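PDB 4N13: phosphate-binding protein PstS from Borrelia burgdorferi, which binds inorganic phosphate with micromolar affinity and serves as the solute-binding component of the PstSACB ABC transporter for phosphate import. Local coordinates for residues T21-R32 / T250-F260; D125-R133 / K176-Y186. All coordinates share one frame; numbering follows the deposited sequence. Where two conformers were deposited one is given.

Interaction 1 (T21-R32 / T250-F260); sequences TVSPILDEMILR and TGQDIVEEQGF
Gln258 and Ile254 meet Pro24, Ile25 and Glu28 where two roughly antiparallel helices, 23-32 and 250-257, pack in the lobe of this class II periplasmic binding protein that holds both chain ends. The axes of these segments come within 9.5 Å at 146°. Just past the helix end, Gln258 lays its CB 3.6 Å from Ile25 CG1, and its CG passes along the same methylene as the two side chains slide by in opposite directions. With the chain extended beyond CG (chi2 -154°), the amide reaches the first turn of the other helix. There OE1 rests against the Pro24 ring, while Gln258 NE2 donates to Pro24 O at 3.0 Å, from above the carbonyl plane and on the face opposite Glu28 N. Gln258 NE2 also makes a weak hydrogen bond to Glu28 OE1. Ile254 is a knob among Ile25, Glu28, Met29 and Arg32. A Schellman motif with Gly259 as its C-prime residue turns the chain so that Phe260 CD2 comes 3.4 Å from Ile25 CD1; the ring also touches Val22 CG1. Glu28 OE2, salt-bridged to Arg32 NH1, lies 3.9 Å from the like-charged Glu257 OE1, and a water donates to both carboxylates, at 2.7 and 2.8 Å respectively.

Interaction 2 (D125-R133 / K176-Y186); sequences DAKINFINR and KTSLTPHSIGY. With SO4 (sulfate ion), chain B; EDO (1,2-ethanediol), chain F.
Asn129 pairs with Ser183 and Phe130 with Ile184 in parallel register, the axes of strands 129-133 and 183-186 approaching to 4.7 Å at 20°. Three backbone bonds join them: Asn129 N to His182 O, Ile184 N to Asn129 O, and Ile131 N to Ile184 O. Before the strands, Ala126 CB sits over the centre of the His182 ring in a CH-pi contact, 3.5 Å from the centroid. The Asn129 amide prolongs the ladder: ND2 donates almost straight to Pro181 O, 2.8 Å away and in the amide plane, while Asn129 CB lies against Thr180 CG2. On the face bearing Phe130 and Ile184, Ile128 CG2 lies beside Ile184 CG2, and helix 104-111 covers both isoleucines. Ile131 extends toward helix 170-179, with CG1 beside the backbone N (chi1 -61°) and CD1 reaching Lys176 CG and Thr177 OG1, the latter hydrogen-bonded to Val173 O. Helix 170-179 leads into strand 183-188 beside strand 129-133, part of the alpha/beta lobe of the periplasmic binding protein fold that carries Ser137, Gly138 and Ser139, inferred phosphate ligands. Where the strands no longer bond directly, a water accepts from Tyr186 N and donates to Ile131 O; it lies over the Tyr186 ring. Tyr186 OH donates to Asn132 OD1 at 2.7 Å, almost in line with the C=O bond, with the amide and ring planes 69° apart. Arg133 CG lies 3.6 Å from Tyr186 CE1, and beyond it the guanidinium grips a sulfate, NH1 to O1 at 2.8 Å and NH2 to O4 at 2.9 Å; Ser139 OG also bonds this ion.

How the interactions relate
From the N terminus, strand 12-18 leads into helix 23-36, which meets helix 249-257 near the C terminus. Interaction 1 therefore closes a loop of 217 residues and ties the two ends of the chain together. Nested within that loop, interaction 2 closes a much shorter one of 42 residues, which contains helix 138-151 and strand 165-167, and joins neighbouring parallel strands of the other lobe. The two contacts lie on opposite sides of the chain's centre. The centres of interactions 1 and 2 are about 34 Å apart, and their nearest atoms about 12 Å apart. Thr21 in 21-32 is an inferred phosphate ligand, and Arg133 in 125-133 lies beside Ser137, another.

Interaction 1 (T21-R32 / T250-F260)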
loop_
_atom_site.group_PDB
_atom_site.type_symbol
_atom_site.label_atom_id
_atom_site.label_comp_id
_atom_site.label_asym_id
_atom_site.label_seq_id
_atom_site.Cartn_x
_atom_site.Cartn_y
_atom_site.Cartn_z
ATOM N N THR A 21 -5.848 5.793 -6.284
ATOM C CA THR A 21 -4.669 6.189 -5.542
ATOM C C THR A 21 -3.499 6.574 -6.449
ATOM O O THR A 21 -2.579 7.219 -6.015
ATOM C CB THR A 21 -4.225 5.061 -4.575
ATOM O OG1 THR A 21 -3.706 3.949 -5.320
ATOM C CG2 THR A 21 -5.393 4.598 -3.688
ATOM N N VAL A 22 -3.549 6.184 -7.718
ATOM C CA VAL A 22 -2.416 6.403 -8.620
ATOM C C VAL A 22 -2.727 7.346 -9.768
ATOM O O VAL A 22 -1.916 7.501 -10.687
ATOM C CB VAL A 22 -1.894 5.092 -9.202
ATOM C CG1 VAL A 22 -1.312 4.227 -8.092
ATOM C CG2 VAL A 22 -2.993 4.357 -9.949
ATOM N N SER A 23 -3.865 8.025 -9.715
ATOM C CA SER A 23 -4.218 8.941 -10.793
ATOM C C SER A 23 -3.103 9.905 -11.232
ATOM O O SER A 23 -2.831 10.000 -12.410
ATOM C CB SER A 23 -5.485 9.715 -10.458
ATOM O OG SER A 23 -6.588 8.838 -10.387
ATOM N N PRO A 24 -2.489 10.662 -10.307
ATOM C CA PRO A 24 -1.497 11.617 -10.834
ATOM C C PRO A 24 -0.226 10.944 -11.366
ATOM O O PRO A 24 0.454 11.542 -12.190
ATOM C CB PRO A 24 -1.235 12.551 -9.648
ATOM C CG PRO A 24 -1.634 11.776 -8.450
ATOM C CD PRO A 24 -2.756 10.879 -8.873
ATOM N N ILE A 25 0.080 9.732 -10.926
ATOM C CA ILE A 25 1.174 8.960 -11.511
ATOM C C ILE A 25 0.823 8.562 -12.925
ATOM O O ILE A 25 1.608 8.783 -13.847
ATOM C CB ILE A 25 1.465 7.711 -10.679
ATOM C CG1 ILE A 25 2.065 8.160 -9.335
ATOM C CG2 ILE A 25 2.428 6.771 -11.412
ATOM C CD1 ILE A 25 2.144 7.083 -8.284
ATOM N N LEU A 26 -0.349 7.961 -13.118
ATOM C CA LEU A 26 -0.747 7.570 -14.470
ATOM C C LEU A 26 -0.830 8.799 -15.378
ATOM O O LEU A 26 -0.413 8.760 -16.531
ATOM C CB LEU A 26 -2.066 6.795 -14.460
ATOM C CG LEU A 26 -1.916 5.272 -14.424
ATOM C CD1 LEU A 26 -1.432 4.723 -15.766
ATOM C CD2 LEU A 26 -1.007 4.803 -13.279
ATOM N N ASP A 27 -1.363 9.903 -14.861
ATOM C CA ASP A 27 -1.506 11.110 -15.673
ATOM C C ASP A 27 -0.157 11.640 -16.118
ATOM O O ASP A 27 0.016 12.014 -17.287
ATOM C CB ASP A 27 -2.270 12.201 -14.924
ATOM C CG ASP A 27 -3.751 11.864 -14.730
ATOM O OD1 ASP A 27 -4.232 10.897 -15.359
ATOM O OD2 ASP A 27 -4.430 12.553 -13.944
ATOM N N GLU A 28 0.806 11.665 -15.199
ATOM C CA GLU A 28 2.134 12.121 -15.595
ATOM C C GLU A 28 2.783 11.143 -16.572
ATOM O O GLU A 28 3.475 11.545 -17.511
ATOM C CB GLU A 28 3.027 12.354 -14.382
ATOM C CG GLU A 28 4.399 12.873 -14.775
ATOM C CD GLU A 28 5.256 13.314 -13.626
ATOM O OE1 GLU A 28 4.750 13.404 -12.487
ATOM O OE2 GLU A 28 6.447 13.579 -13.881
ATOM N N MET A 29 2.592 9.846 -16.343
ATOM C CA MET A 29 3.114 8.855 -17.267
ATOM C C MET A 29 2.547 9.050 -18.664
ATOM O O MET A 29 3.278 8.930 -19.650
ATOM C CB MET A 29 2.833 7.441 -16.799
ATOM C CG MET A 29 3.624 6.956 -15.625
ATOM S SD MET A 29 3.079 5.344 -15.081
ATOM C CE MET A 29 4.391 4.922 -13.951
ATOM N N ILE A 30 1.249 9.330 -18.755
ATOM C CA ILE A 30 0.621 9.585 -20.046
ATOM C C ILE A 30 1.267 10.774 -20.738
ATOM O O ILE A 30 1.617 10.723 -21.921
ATOM C CB ILE A 30 -0.898 9.802 -19.864
ATOM C CG1 ILE A 30 -1.571 8.463 -19.545
ATOM C CG2 ILE A 30 -1.526 10.443 -21.114
ATOM C CD1 ILE A 30 -2.983 8.566 -19.030
ATOM N N LEU A 31 1.435 11.863 -20.007
ATOM C CA LEU A 31 1.952 13.062 -20.650
ATOM C C LEU A 31 3.428 12.926 -21.002
ATOM O O LEU A 31 3.862 13.409 -22.044
ATOM C CB LEU A 31 1.677 14.295 -19.794
ATOM C CG LEU A 31 0.189 14.706 -19.832
ATOM C CD1 LEU A 31 -0.176 15.642 -18.708
ATOM C CD2 LEU A 31 -0.184 15.325 -21.169
ATOM N N ARG A 32 4.193 12.219 -20.183
ATOM C CA ARG A 32 5.595 12.016 -20.517
ATOM C C ARG A 32 5.788 10.991 -21.621
ATOM O O ARG A 32 6.670 11.162 -22.471
ATOM C CB ARG A 32 6.377 11.705 -19.259
ATOM C CG ARG A 32 6.383 12.958 -18.380
ATOM C CD ARG A 32 7.281 12.878 -17.202
ATOM N NE ARG A 32 8.673 12.876 -17.596
ATOM C CZ ARG A 32 9.661 12.739 -16.731
ATOM N NH1 ARG A 32 9.381 12.583 -15.443
ATOM N NH2 ARG A 32 10.911 12.749 -17.150
ATOM N N THR A 250 12.333 5.951 -16.297
ATOM C CA THR A 250 11.563 7.195 -16.230
ATOM C C THR A 250 10.203 6.962 -15.572
ATOM O O THR A 250 9.778 7.749 -14.729
ATOM C CB THR A 250 11.363 7.841 -17.616
ATOM O OG1 THR A 250 12.642 8.169 -18.165
ATOM C CG2 THR A 250 10.537 9.112 -17.513
ATOM N N GLY A 251 9.505 5.913 -15.986
ATOM C CA GLY A 251 8.237 5.548 -15.350
ATOM C C GLY A 251 8.397 5.389 -13.847
ATOM O O GLY A 251 7.577 5.854 -13.061
ATOM N N GLN A 252 9.477 4.727 -13.441
ATOM C CA GLN A 252 9.692 4.445 -12.036
ATOM C C GLN A 252 10.126 5.698 -11.286
ATOM O O GLN A 252 9.807 5.865 -10.110
ATOM C CB GLN A 252 10.669 3.283 -11.891
ATOM C CG GLN A 252 10.050 2.031 -12.449
ATOM C CD GLN A 252 8.844 1.622 -11.609
ATOM O OE1 GLN A 252 8.956 1.476 -10.392
ATOM N NE2 GLN A 252 7.690 1.454 -12.244
ATOM N N ASP A 253 10.829 6.601 -11.965
ATOM C CA ASP A 253 11.131 7.896 -11.345
ATOM C C ASP A 253 9.832 8.651 -11.051
ATOM O O ASP A 253 9.715 9.292 -10.012
ATOM C CB ASP A 253 12.018 8.752 -12.239
ATOM C CG ASP A 253 13.464 8.249 -12.316
ATOM O OD1 ASP A 253 13.863 7.402 -11.498
ATOM O OD2 ASP A 253 14.214 8.721 -13.202
ATOM N N ILE A 254 8.867 8.589 -11.975
ATOM C CA ILE A 254 7.580 9.233 -11.745
ATOM C C ILE A 254 6.902 8.648 -10.504
ATOM O O ILE A 254 6.387 9.386 -9.671
ATOM C CB ILE A 254 6.678 9.091 -12.967
ATOM C CG1 ILE A 254 7.276 9.844 -14.157
ATOM C CG2 ILE A 254 5.270 9.594 -12.657
ATOM C CD1 ILE A 254 6.677 9.472 -15.498
ATOM N N VAL A 255 6.899 7.320 -10.390
ATOM C CA VAL A 255 6.313 6.646 -9.226
ATOM C C VAL A 255 6.910 7.205 -7.935
ATOM O O VAL A 255 6.198 7.544 -6.993
ATOM C CB VAL A 255 6.586 5.123 -9.300
ATOM C CG1 VAL A 255 6.266 4.415 -8.010
ATOM C CG2 VAL A 255 5.771 4.493 -10.438
ATOM N N GLU A 256 8.230 7.310 -7.888
ATOM C CA GLU A 256 8.886 7.748 -6.653
ATOM C C GLU A 256 8.755 9.247 -6.407
ATOM O O GLU A 256 8.629 9.670 -5.255
ATOM C CB GLU A 256 10.341 7.266 -6.636
ATOM C CG GLU A 256 10.368 5.738 -6.674
ATOM C CD GLU A 256 11.626 5.124 -6.134
ATOM O OE1 GLU A 256 12.667 5.817 -6.094
ATOM O OE2 GLU A 256 11.589 3.926 -5.759
ATOM N N GLU A 257 8.739 10.042 -7.466
ATOM C CA GLU A 257 8.515 11.480 -7.319
ATOM C C GLU A 257 7.135 11.775 -6.751
ATOM O O GLU A 257 6.904 12.838 -6.192
ATOM C CB GLU A 257 8.659 12.170 -8.678
ATOM C CG GLU A 257 10.085 12.202 -9.168
ATOM C CD GLU A 257 10.245 12.327 -10.689
ATOM O OE1 GLU A 257 9.296 12.708 -11.413
ATOM O OE2 GLU A 257 11.365 12.038 -11.174
ATOM N N GLN A 258 6.223 10.826 -6.870
ATOM C CA GLN A 258 4.873 10.994 -6.359
ATOM C C GLN A 258 4.615 10.208 -5.102
ATOM O O GLN A 258 3.469 10.030 -4.697
ATOM C CB GLN A 258 3.879 10.671 -7.453
ATOM C CG GLN A 258 4.016 11.721 -8.509
ATOM C CD GLN A 258 2.799 11.939 -9.304
ATOM O OE1 GLN A 258 1.700 11.942 -8.773
ATOM N NE2 GLN A 258 2.964 12.110 -10.607
ATOM N N GLY A 259 5.687 9.785 -4.445
ATOM C CA GLY A 259 5.574 9.290 -3.090
ATOM C C GLY A 259 5.414 7.803 -2.912
ATOM O O GLY A 259 5.265 7.344 -1.783
ATOM N N PHE A 260 5.433 7.050 -4.004
ATOM C CA PHE A 260 5.307 5.598 -3.931
ATOM C C PHE A 260 6.699 5.007 -4.081
ATOM O O PHE A 260 7.671 5.721 -4.294
ATOM C CB PHE A 260 4.403 5.053 -5.048
ATOM C CG PHE A 260 2.931 5.260 -4.835
ATOM C CD1 PHE A 260 2.101 4.180 -4.606
ATOM C CD2 PHE A 260 2.366 6.525 -4.930
ATOM C CE1 PHE A 260 0.748 4.351 -4.437
ATOM C CE2 PHE A 260 1.010 6.702 -4.746
ATOM C CZ PHE A 260 0.202 5.609 -4.500
HETATM O O HOH W 1 7.413 14.725 -11.693
#

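Interaction 2 (D125-R133 / K176-Y186)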
loop_
_atom_site.group_PDB
_atom_site.type_symbol
_atom_site.label_atom_id
_atom_site.label_comp_id
_atom_site.label_asym_id
_atom_site.label_seq_id
_atom_site.Cartn_x
_atom_site.Cartn_y
_atom_site.Cartn_z
ATOM N N ASP A 125 5.493 -4.027 31.387
ATOM C CA ASP A 125 4.145 -3.934 31.911
ATOM C C ASP A 125 3.628 -2.524 31.676
ATOM O O ASP A 125 3.863 -1.600 32.475
ATOM C CB ASP A 125 4.145 -4.251 33.402
ATOM C CG ASP A 125 2.754 -4.275 34.001
ATOM O OD1 ASP A 125 1.765 -4.168 33.244
ATOM O OD2 ASP A 125 2.667 -4.430 35.245
ATOM N N ALA A 126 2.931 -2.371 30.559
ATOM C CA ALA A 126 2.410 -1.079 30.140
ATOM C C ALA A 126 1.273 -1.305 29.170
ATOM O O ALA A 126 1.415 -2.041 28.206
ATOM C CB ALA A 126 3.497 -0.255 29.484
ATOM N N LYS A 127 0.136 -0.679 29.442
ATOM C CA LYS A 127 -1.005 -0.746 28.552
ATOM C C LYS A 127 -0.595 -0.154 27.201
ATOM O O LYS A 127 0.161 0.817 27.131
ATOM C CB LYS A 127 -2.167 0.037 29.155
ATOM C CG LYS A 127 -3.432 0.066 28.332
ATOM C CD LYS A 127 -4.262 -1.190 28.560
ATOM C CE LYS A 127 -5.576 -1.141 27.801
ATOM N NZ LYS A 127 -6.376 -2.355 28.032
ATOM N N ILE A 128 -1.062 -0.766 26.120
ATOM C CA ILE A 128 -0.779 -0.279 24.773
ATOM C C ILE A 128 -1.775 0.820 24.416
ATOM O O ILE A 128 -2.991 0.604 24.457
ATOM C CB ILE A 128 -0.910 -1.412 23.739
ATOM C CG1 ILE A 128 0.072 -2.537 24.065
ATOM C CG2 ILE A 128 -0.697 -0.876 22.326
ATOM C CD1 ILE A 128 0.018 -3.720 23.115
ATOM N N ASN A 129 -1.256 1.976 24.022
ATOM C CA ASN A 129 -2.066 3.029 23.443
ATOM C C ASN A 129 -1.984 2.931 21.924
ATOM O O ASN A 129 -0.996 3.324 21.302
ATOM C CB ASN A 129 -1.590 4.390 23.935
ATOM C CG ASN A 129 -2.024 4.662 25.332
ATOM O OD1 ASN A 129 -3.199 4.492 25.662
ATOM N ND2 ASN A 129 -1.091 5.080 26.180
ATOM N N PHE A 130 -3.017 2.353 21.339
ATOM C CA PHE A 130 -3.101 2.163 19.902
ATOM C C PHE A 130 -3.652 3.418 19.248
ATOM O O PHE A 130 -4.758 3.866 19.579
ATOM C CB PHE A 130 -4.009 0.968 19.613
ATOM C CG PHE A 130 -4.404 0.829 18.177
ATOM C CD1 PHE A 130 -3.459 0.947 17.165
ATOM C CD2 PHE A 130 -5.721 0.532 17.840
ATOM C CE1 PHE A 130 -3.838 0.805 15.832
ATOM C CE2 PHE A 130 -6.094 0.364 16.507
ATOM C CZ PHE A 130 -5.153 0.501 15.509
ATOM N N ILE A 131 -2.889 3.970 18.302
ATOM C CA ILE A 131 -3.274 5.152 17.537
ATOM C C ILE A 131 -3.710 4.648 16.169
ATOM O O ILE A 131 -2.924 4.037 15.446
ATOM C CB ILE A 131 -2.095 6.106 17.394
ATOM C CG1 ILE A 131 -1.634 6.571 18.791
ATOM C CG2 ILE A 131 -2.465 7.286 16.520
ATOM C CD1 ILE A 131 -0.221 7.157 18.803
ATOM N N ASN A 132 -4.986 4.836 15.853
ATOM C CA ASN A 132 -5.559 4.374 14.601
ATOM C C ASN A 132 -5.835 5.541 13.673
ATOM O O ASN A 132 -5.883 6.689 14.096
ATOM C CB ASN A 132 -6.855 3.609 14.872
ATOM C CG ASN A 132 -7.193 2.599 13.779
ATOM O OD1 ASN A 132 -6.447 2.402 12.838
ATOM N ND2 ASN A 132 -8.346 1.955 13.912
ATOM N N ARG A 133 -5.973 5.240 12.395
ATOM C CA ARG A 133 -6.442 6.206 11.419
ATOM C C ARG A 133 -7.964 6.197 11.308
ATOM O O ARG A 133 -8.628 5.251 11.706
ATOM C CB ARG A 133 -5.806 5.940 10.042
ATOM C CG ARG A 133 -4.348 6.297 9.985
ATOM C CD ARG A 133 -4.088 7.800 10.177
ATOM N NE ARG A 133 -4.924 8.598 9.296
ATOM C CZ ARG A 133 -4.690 8.816 8.006
ATOM N NH1 ARG A 133 -3.608 8.347 7.419
ATOM N NH2 ARG A 133 -5.547 9.508 7.288
ATOM N N LYS A 176 1.044 12.383 17.464
ATOM C CA LYS A 176 0.342 11.718 18.545
ATOM C C LYS A 176 1.238 10.658 19.209
ATOM O O LYS A 176 1.252 10.520 20.422
ATOM C CB LYS A 176 -0.967 11.091 18.034
ATOM C CG LYS A 176 -1.845 10.493 19.129
ATOM C CD LYS A 176 -2.464 11.522 20.063
ATOM C CE LYS A 176 -3.508 12.384 19.386
ATOM N NZ LYS A 176 -4.071 13.388 20.333
ATOM N N THR A 177 1.987 9.905 18.409
ATOM C CA THR A 177 2.869 8.875 18.940
ATOM C C THR A 177 3.940 9.543 19.820
ATOM O O THR A 177 4.274 9.045 20.905
ATOM C CB THR A 177 3.514 8.073 17.796
ATOM O OG1 THR A 177 2.491 7.404 17.055
ATOM C CG2 THR A 177 4.461 7.030 18.333
ATOM N N SER A 178 4.441 10.689 19.379
ATOM C CA SER A 178 5.464 11.415 20.124
ATOM C C SER A 178 4.956 11.917 21.471
ATOM O O SER A 178 5.737 12.082 22.393
ATOM C CB SER A 178 6.021 12.562 19.279
ATOM O OG SER A 178 5.194 13.711 19.255
ATOM N N LEU A 179 3.641 12.120 21.588
ATOM C CA LEU A 179 3.036 12.663 22.797
ATOM C C LEU A 179 2.369 11.627 23.671
ATOM O O LEU A 179 2.028 11.942 24.802
ATOM C CB LEU A 179 1.991 13.719 22.425
ATOM C CG LEU A 179 2.530 15.050 21.897
ATOM C CD1 LEU A 179 1.391 15.932 21.437
ATOM C CD2 LEU A 179 3.381 15.745 22.974
ATOM N N THR A 180 2.183 10.398 23.180
ATOM C CA THR A 180 1.376 9.411 23.884
ATOM C C THR A 180 2.271 8.274 24.362
ATOM O O THR A 180 2.932 7.629 23.555
ATOM C CB THR A 180 0.289 8.853 22.947
ATOM O OG1 THR A 180 -0.511 9.923 22.421
ATOM C CG2 THR A 180 -0.603 7.916 23.664
ATOM N N PRO A 181 2.300 8.022 25.669
ATOM C CA PRO A 181 3.226 6.989 26.131
ATOM C C PRO A 181 2.811 5.594 25.657
ATOM O O PRO A 181 1.636 5.308 25.433
ATOM C CB PRO A 181 3.169 7.102 27.661
ATOM C CG PRO A 181 1.927 7.830 27.956
ATOM C CD PRO A 181 1.546 8.647 26.764
ATOM N N HIS A 182 3.799 4.720 25.511
ATOM C CA HIS A 182 3.591 3.315 25.184
ATOM C C HIS A 182 2.664 3.110 24.006
ATOM O O HIS A 182 1.812 2.224 24.024
ATOM C CB HIS A 182 3.090 2.582 26.419
ATOM C CG HIS A 182 4.016 2.711 27.587
ATOM N ND1 HIS A 182 3.675 3.373 28.746
ATOM C CD2 HIS A 182 5.285 2.269 27.766
ATOM C CE1 HIS A 182 4.689 3.331 29.592
ATOM N NE2 HIS A 182 5.679 2.665 29.023
ATOM N N SER A 183 2.869 3.902 22.954
ATOM C CA SER A 183 1.952 3.976 21.841
ATOM C C SER A 183 2.519 3.347 20.580
ATOM O O SER A 183 3.725 3.165 20.429
ATOM C CB SER A 183 1.550 5.428 21.590
ATOM O OG SER A 183 2.651 6.178 21.199
ATOM N N ILE A 184 1.603 3.001 19.685
ATOM C CA ILE A 184 1.917 2.412 18.393
ATOM C C ILE A 184 0.901 2.940 17.376
ATOM O O ILE A 184 -0.304 2.993 17.654
ATOM C CB ILE A 184 1.929 0.851 18.432
ATOM C CG1 ILE A 184 2.258 0.280 17.048
ATOM C CG2 ILE A 184 0.613 0.272 18.977
ATOM C CD1 ILE A 184 2.516 -1.212 17.073
ATOM N N GLY A 185 1.391 3.295 16.194
ATOM C CA GLY A 185 0.564 3.721 15.080
ATOM C C GLY A 185 1.159 3.271 13.762
ATOM O O GLY A 185 2.240 2.671 13.739
ATOM N N TYR A 186 0.479 3.585 12.665
ATOM C CA TYR A 186 0.981 3.241 11.341
ATOM C C TYR A 186 0.921 4.414 10.398
ATOM O O TYR A 186 0.011 5.233 10.454
ATOM C CB TYR A 186 0.243 2.056 10.724
ATOM C CG TYR A 186 -1.270 2.147 10.668
ATOM C CD1 TYR A 186 -1.909 2.767 9.598
ATOM C CD2 TYR A 186 -2.056 1.604 11.665
ATOM C CE1 TYR A 186 -3.274 2.841 9.536
ATOM C CE2 TYR A 186 -3.438 1.682 11.601
ATOM C CZ TYR A 186 -4.042 2.307 10.525
ATOM O OH TYR A 186 -5.411 2.376 10.394
HETATM S S SO4 B . -4.200 8.480 3.741
HETATM O O1 SO4 B . -3.109 8.190 4.668
HETATM O O2 SO4 B . -3.587 9.098 2.578
HETATM O O3 SO4 B . -4.813 7.219 3.378
HETATM O O4 SO4 B . -5.107 9.373 4.427
HETATM C C1 EDO F . -11.813 2.270 15.567
HETATM O O1 EDO F . -11.309 2.015 14.248
HETATM C C2 EDO F . -10.761 2.917 16.467
HETATM O O2 EDO F . -9.589 2.102 16.566
HETATM O O HOH W 2 -2.168 4.772 12.944
HETATM O O HOH W 3 -1.428 6.671 8.427
#